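PDB 6ANS: uncharacterized protein from Burkholderia cenocepacia, which is of unknown function but belongs to the DUF1214 family and binds a phosphate ion in the crystal, probably taken from the crystallisation liquor. Local coordinates for residues A132-G137 with L191-T196; F154-Q159 with D273-Y278. All coordinates share one frame; numbering follows the deposited sequence.

Contact 1 and contact 2 illustrate how a buried sheet can be tied to a more exposed loop through shared polar groups. Contact 1 (132-137 with 191-196) is deep: two strands pair by a regular ladder of backbone bonds, with mainly apolar groups on the face of Leu134, Phe136 and Val193. Contact 2 (154-159 with 273-278) is partly buried and has no backbone ladder; side chains alone bridge it, through an aromatic ring, a proline and a small charged network. Both reach one sheet, where strands 133-140 and 151-155 are neighbours; 273-278 leads into another. Asp273 OD2 probably hydrogen-bonds to both Tyr133 OH and Ser135 OG, and Arg194 and Tyr278 bind the same phosphate ion.

Contact 1: residues A132-G137 with L191-T196; sequences AYLSFG and LLVRQT. With PO4 (phosphate ion), chain E.
Two donors converge on Leu192 O: Gly137 N reaches it across the strands at 2.9 Å, and an ordered water reaches it at 2.9 Å. The same water donates to Ser135 OG (2.8 Å) and accepts from Arg194 NH1, joining three residues of the two strands. Ser135 OG is also bonded to the Asp273 carboxylate and lies 3.6 Å from Arg194 CB. These residues belong to the two inner strands of a four-stranded antiparallel sheet, in which 188-196 runs between 109-115 and 133-140. Ser135 and Arg194 form a hydrogen-bonded pair, and Leu134 with Gln195 and Phe136 with Val193 are non-hydrogen-bonded pairs whose side chains lie on the other face. There Phe136 CD1 meets Val193 CG2 at 3.7 Å, and Leu191 CD1 comes to the edge of the Phe136 ring; Phe136 packs against strands 167-173 and 207-212. On the face of Ser135 and Arg194, the Arg194 chain runs extended from CG to NE (chi2 173°, chi3 171°), bringing the guanidinium edge to the phosphate. NE donates to O3 of the ion at 2.7 Å (163°), and NH2 to O4 at 3.0 Å; Tyr111, Tyr278 and Arg366 also bond the ion.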
# COMPACT_ATOMS: atom_id res chain seq x y z
N ALA A 132 4.15 4.46 24.01
CA ALA A 132 3.75 5.34 25.11
C ALA A 132 2.80 6.44 24.67
O ALA A 132 1.87 6.78 25.40
CB ALA A 132 4.98 5.93 25.81
N TYR A 133 3.01 7.03 23.49
CA TYR A 133 2.14 8.08 22.99
C TYR A 133 1.16 7.54 21.95
O TYR A 133 1.58 6.95 20.95
CB TYR A 133 2.92 9.27 22.42
CG TYR A 133 2.01 10.44 22.08
CD1 TYR A 133 1.39 10.51 20.82
CD2 TYR A 133 1.74 11.44 23.00
CE1 TYR A 133 0.53 11.57 20.50
CE2 TYR A 133 0.89 12.51 22.69
CZ TYR A 133 0.29 12.56 21.43
OH TYR A 133 -0.56 13.59 21.13
N LEU A 134 -0.13 7.78 22.18
CA LEU A 134 -1.22 7.29 21.35
C LEU A 134 -2.32 8.34 21.35
O LEU A 134 -2.82 8.69 22.42
CB LEU A 134 -1.74 5.96 21.90
CG LEU A 134 -3.00 5.41 21.25
CD1 LEU A 134 -2.67 5.02 19.82
CD2 LEU A 134 -3.50 4.20 22.05
N SER A 135 -2.68 8.87 20.17
CA SER A 135 -3.74 9.87 20.12
C SER A 135 -4.73 9.53 19.01
O SER A 135 -4.38 8.87 18.03
CB SER A 135 -3.18 11.30 19.96
OG SER A 135 -2.70 11.55 18.66
N PHE A 136 -5.98 9.97 19.21
CA PHE A 136 -7.08 9.72 18.30
C PHE A 136 -7.73 11.06 17.96
O PHE A 136 -8.26 11.71 18.85
CB PHE A 136 -8.13 8.79 18.90
CG PHE A 136 -7.60 7.44 19.33
CD1 PHE A 136 -7.64 6.36 18.47
CD2 PHE A 136 -7.10 7.25 20.62
CE1 PHE A 136 -7.15 5.11 18.87
CE2 PHE A 136 -6.62 6.01 21.02
CZ PHE A 136 -6.65 4.94 20.14
N GLY A 137 -7.71 11.45 16.70
CA GLY A 137 -8.40 12.65 16.24
C GLY A 137 -9.46 12.33 15.21
O GLY A 137 -9.23 11.54 14.29
N LEU A 191 -11.01 9.35 11.00
CA LEU A 191 -10.33 9.14 12.27
C LEU A 191 -8.85 9.01 11.98
O LEU A 191 -8.44 8.16 11.18
CB LEU A 191 -10.86 7.90 12.98
CG LEU A 191 -9.95 7.42 14.12
CD1 LEU A 191 -10.01 8.38 15.32
CD2 LEU A 191 -10.31 6.00 14.52
N LEU A 192 -8.04 9.83 12.64
CA LEU A 192 -6.60 9.82 12.42
C LEU A 192 -5.91 9.43 13.72
O LEU A 192 -6.00 10.16 14.71
CB LEU A 192 -6.10 11.18 11.93
CG LEU A 192 -4.60 11.23 11.65
CD1 LEU A 192 -4.16 10.09 10.71
CD2 LEU A 192 -4.25 12.59 11.08
N VAL A 193 -5.25 8.28 13.71
CA VAL A 193 -4.59 7.74 14.89
C VAL A 193 -3.10 8.00 14.76
O VAL A 193 -2.51 7.72 13.70
CB VAL A 193 -4.86 6.24 15.06
CG1 VAL A 193 -4.21 5.71 16.36
CG2 VAL A 193 -6.34 5.93 14.98
N ARG A 194 -2.48 8.51 15.82
CA ARG A 194 -1.02 8.62 15.90
C ARG A 194 -0.50 7.69 16.97
O ARG A 194 -0.91 7.77 18.14
CB ARG A 194 -0.58 10.05 16.19
CG ARG A 194 -0.80 11.00 15.03
CD ARG A 194 -0.49 12.41 15.45
NE ARG A 194 -0.47 13.36 14.35
CZ ARG A 194 -1.56 13.92 13.84
NH1 ARG A 194 -2.78 13.60 14.30
NH2 ARG A 194 -1.44 14.81 12.85
N GLN A 195 0.41 6.81 16.59
CA GLN A 195 1.24 6.08 17.54
C GLN A 195 2.66 6.60 17.41
O GLN A 195 3.29 6.42 16.36
CB GLN A 195 1.16 4.57 17.30
CG GLN A 195 -0.25 4.04 17.05
CD GLN A 195 -0.33 2.55 17.32
OE1 GLN A 195 0.47 2.02 18.09
NE2 GLN A 195 -1.31 1.86 16.72
N THR A 196 3.17 7.23 18.46
CA THR A 196 4.47 7.89 18.40
C THR A 196 5.47 7.08 19.21
O THR A 196 5.30 6.91 20.42
CB THR A 196 4.38 9.32 18.92
OG1 THR A 196 3.40 10.04 18.17
CG2 THR A 196 5.74 10.01 18.78
P PO4 E . 2.28 15.27 12.92
O1 PO4 E . 3.03 15.51 14.20
O2 PO4 E . 3.24 15.51 11.80
O3 PO4 E . 1.71 13.88 12.85
O4 PO4 E . 1.14 16.26 12.88
O HOH W 1 -4.07 11.72 16.24

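Contact 2: residues F154-Q159 with D273-Y278; sequences FLDAKQ and DPNIYY. With PO4 (phosphate ion), chain E.
With CG swung to the far side of its backbone N (chi1 -177°), Phe154 extends its ring to Pro274, while Asn275, its CG opposite its own carbonyl carbon (chi1 -74°), sends its amide toward Asp156 and Lys158. The proline lies over one face of the ring in a CH-pi contact: Pro274 CG sits 3.5 Å from the centroid of the Phe154 ring and only 14° off its normal, and Pro274 CD approaches Phe154 CE1 to 3.4 Å. Asn275 ND2 meets the rim of that ring at 3.5 Å from CZ, the amide standing nearly perpendicular to it. Beyond the rim the amide turns almost coplanar with the Asp156 carboxylate and donates ND2 to OD2; the separation is so short that its exact length is doubtful. Lys158 NZ completes a compact triangle. It makes a salt bridge to Asp156 OD2 (3.0 Å) and donates to Asn275 OD1 (3.0 Å) from above the carbonyl plane, although its chain is poorly ordered, so this corner is probably mobile. Each partner is shaped by an Asx turn. Asp156 OD1 receives Lys158 N, and Asp273 OD1 receives Asn275 N at 2.7 Å, the latter within a type I beta turn from Asp273 to Ile276. Asp273 N in turn donates to Tyr278 OH at 2.9 Å, linking the turn to one of the side chains bonded to the phosphate, while Ile276 CG2 lies over the Tyr278 ring. Asn275 ND2 also bonds Tyr133 OH. The contact joins strand 151-155 and the loop after it, at one margin of their sheet, to the turn leading into strand 276-284, which flanks strand 360-368 in another sheet, with helix 264-269 packed against Pro274 and Tyr278.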
# COMPACT_ATOMS: atom_id res chain seq x y z
N PHE A 154 -11.04 14.65 19.94
CA PHE A 154 -9.68 14.30 20.27
C PHE A 154 -9.65 13.47 21.55
O PHE A 154 -10.40 13.75 22.48
CB PHE A 154 -8.79 15.55 20.44
CG PHE A 154 -7.36 15.21 20.71
CD1 PHE A 154 -6.51 14.87 19.67
CD2 PHE A 154 -6.87 15.21 22.01
CE1 PHE A 154 -5.17 14.54 19.92
CE2 PHE A 154 -5.55 14.89 22.27
CZ PHE A 154 -4.69 14.55 21.22
N LEU A 155 -8.79 12.46 21.58
CA LEU A 155 -8.60 11.65 22.78
C LEU A 155 -7.17 11.15 22.80
O LEU A 155 -6.68 10.62 21.79
CB LEU A 155 -9.59 10.48 22.80
CG LEU A 155 -9.49 9.43 23.91
CD1 LEU A 155 -9.84 10.04 25.24
CD2 LEU A 155 -10.40 8.25 23.60
N ASP A 156 -6.49 11.36 23.92
CA ASP A 156 -5.15 10.84 24.17
C ASP A 156 -5.13 10.22 25.56
O ASP A 156 -6.19 9.95 26.16
CB ASP A 156 -4.08 11.93 23.99
CG ASP A 156 -4.18 13.05 25.02
OD1 ASP A 156 -5.01 12.97 25.95
OD2 ASP A 156 -3.42 14.03 24.88
N ALA A 157 -3.92 10.00 26.11
CA ALA A 157 -3.78 9.35 27.43
C ALA A 157 -4.41 10.17 28.55
O ALA A 157 -4.77 9.61 29.60
CB ALA A 157 -2.31 9.11 27.77
N LYS A 158 -4.51 11.49 28.38
CA LYS A 158 -5.04 12.34 29.45
C LYS A 158 -6.45 11.92 29.85
O LYS A 158 -6.84 12.08 31.02
CB LYS A 158 -5.04 13.80 29.02
CG LYS A 158 -3.71 14.39 28.63
CD LYS A 158 -3.86 15.89 28.40
CE LYS A 158 -2.54 16.51 27.99
NZ LYS A 158 -1.98 15.83 26.79
N GLN A 159 -7.26 11.49 28.89
CA GLN A 159 -8.61 11.02 29.17
C GLN A 159 -8.80 9.52 28.97
O GLN A 159 -9.84 9.00 29.39
CB GLN A 159 -9.64 11.78 28.31
CG GLN A 159 -9.70 13.31 28.57
CD GLN A 159 -10.26 13.69 29.95
OE1 GLN A 159 -11.02 12.94 30.57
NE2 GLN A 159 -9.88 14.88 30.43
N ASP A 273 -1.92 17.49 15.51
CA ASP A 273 -2.31 16.93 16.80
C ASP A 273 -2.28 18.05 17.82
O ASP A 273 -1.23 18.70 17.96
CB ASP A 273 -1.35 15.79 17.19
CG ASP A 273 -1.64 15.18 18.58
OD1 ASP A 273 -2.00 15.92 19.51
OD2 ASP A 273 -1.47 13.95 18.74
N PRO A 274 -3.37 18.32 18.54
CA PRO A 274 -3.40 19.49 19.44
C PRO A 274 -2.46 19.43 20.63
O PRO A 274 -2.35 20.44 21.33
CB PRO A 274 -4.86 19.54 19.90
CG PRO A 274 -5.34 18.14 19.77
CD PRO A 274 -4.66 17.62 18.52
N ASN A 275 -1.80 18.28 20.89
CA ASN A 275 -0.74 18.23 21.89
C ASN A 275 0.59 18.75 21.38
O ASN A 275 1.52 18.90 22.17
CB ASN A 275 -0.50 16.80 22.40
CG ASN A 275 -1.58 16.32 23.32
OD1 ASN A 275 -2.14 17.10 24.10
ND2 ASN A 275 -1.89 15.04 23.25
N ILE A 276 0.70 19.02 20.09
CA ILE A 276 1.99 19.25 19.45
C ILE A 276 2.15 20.72 19.13
O ILE A 276 1.23 21.36 18.58
CB ILE A 276 2.14 18.39 18.19
CG1 ILE A 276 1.89 16.92 18.53
CG2 ILE A 276 3.51 18.60 17.59
CD1 ILE A 276 2.19 15.98 17.38
N TYR A 277 3.31 21.26 19.46
CA TYR A 277 3.73 22.59 19.06
C TYR A 277 4.76 22.42 17.94
O TYR A 277 5.78 21.74 18.13
CB TYR A 277 4.31 23.33 20.27
CG TYR A 277 4.52 24.81 20.07
CD1 TYR A 277 5.71 25.30 19.55
CD2 TYR A 277 3.54 25.72 20.45
CE1 TYR A 277 5.92 26.65 19.39
CE2 TYR A 277 3.74 27.10 20.29
CZ TYR A 277 4.93 27.55 19.76
OH TYR A 277 5.15 28.89 19.58
N TYR A 278 4.47 23.01 16.78
CA TYR A 278 5.24 22.78 15.56
C TYR A 278 6.15 23.96 15.23
O TYR A 278 5.81 25.13 15.47
CB TYR A 278 4.31 22.55 14.38
CG TYR A 278 3.38 21.35 14.47
CD1 TYR A 278 3.74 20.13 13.88
CD2 TYR A 278 2.14 21.44 15.09
CE1 TYR A 278 2.90 19.02 13.95
CE2 TYR A 278 1.29 20.34 15.16
CZ TYR A 278 1.68 19.13 14.58
OH TYR A 278 0.84 18.03 14.62
P PO4 E . 2.28 15.27 12.92
O1 PO4 E . 3.03 15.51 14.20
O2 PO4 E . 3.24 15.51 11.80
O3 PO4 E . 1.71 13.88 12.85
O4 PO4 E . 1.14 16.26 12.88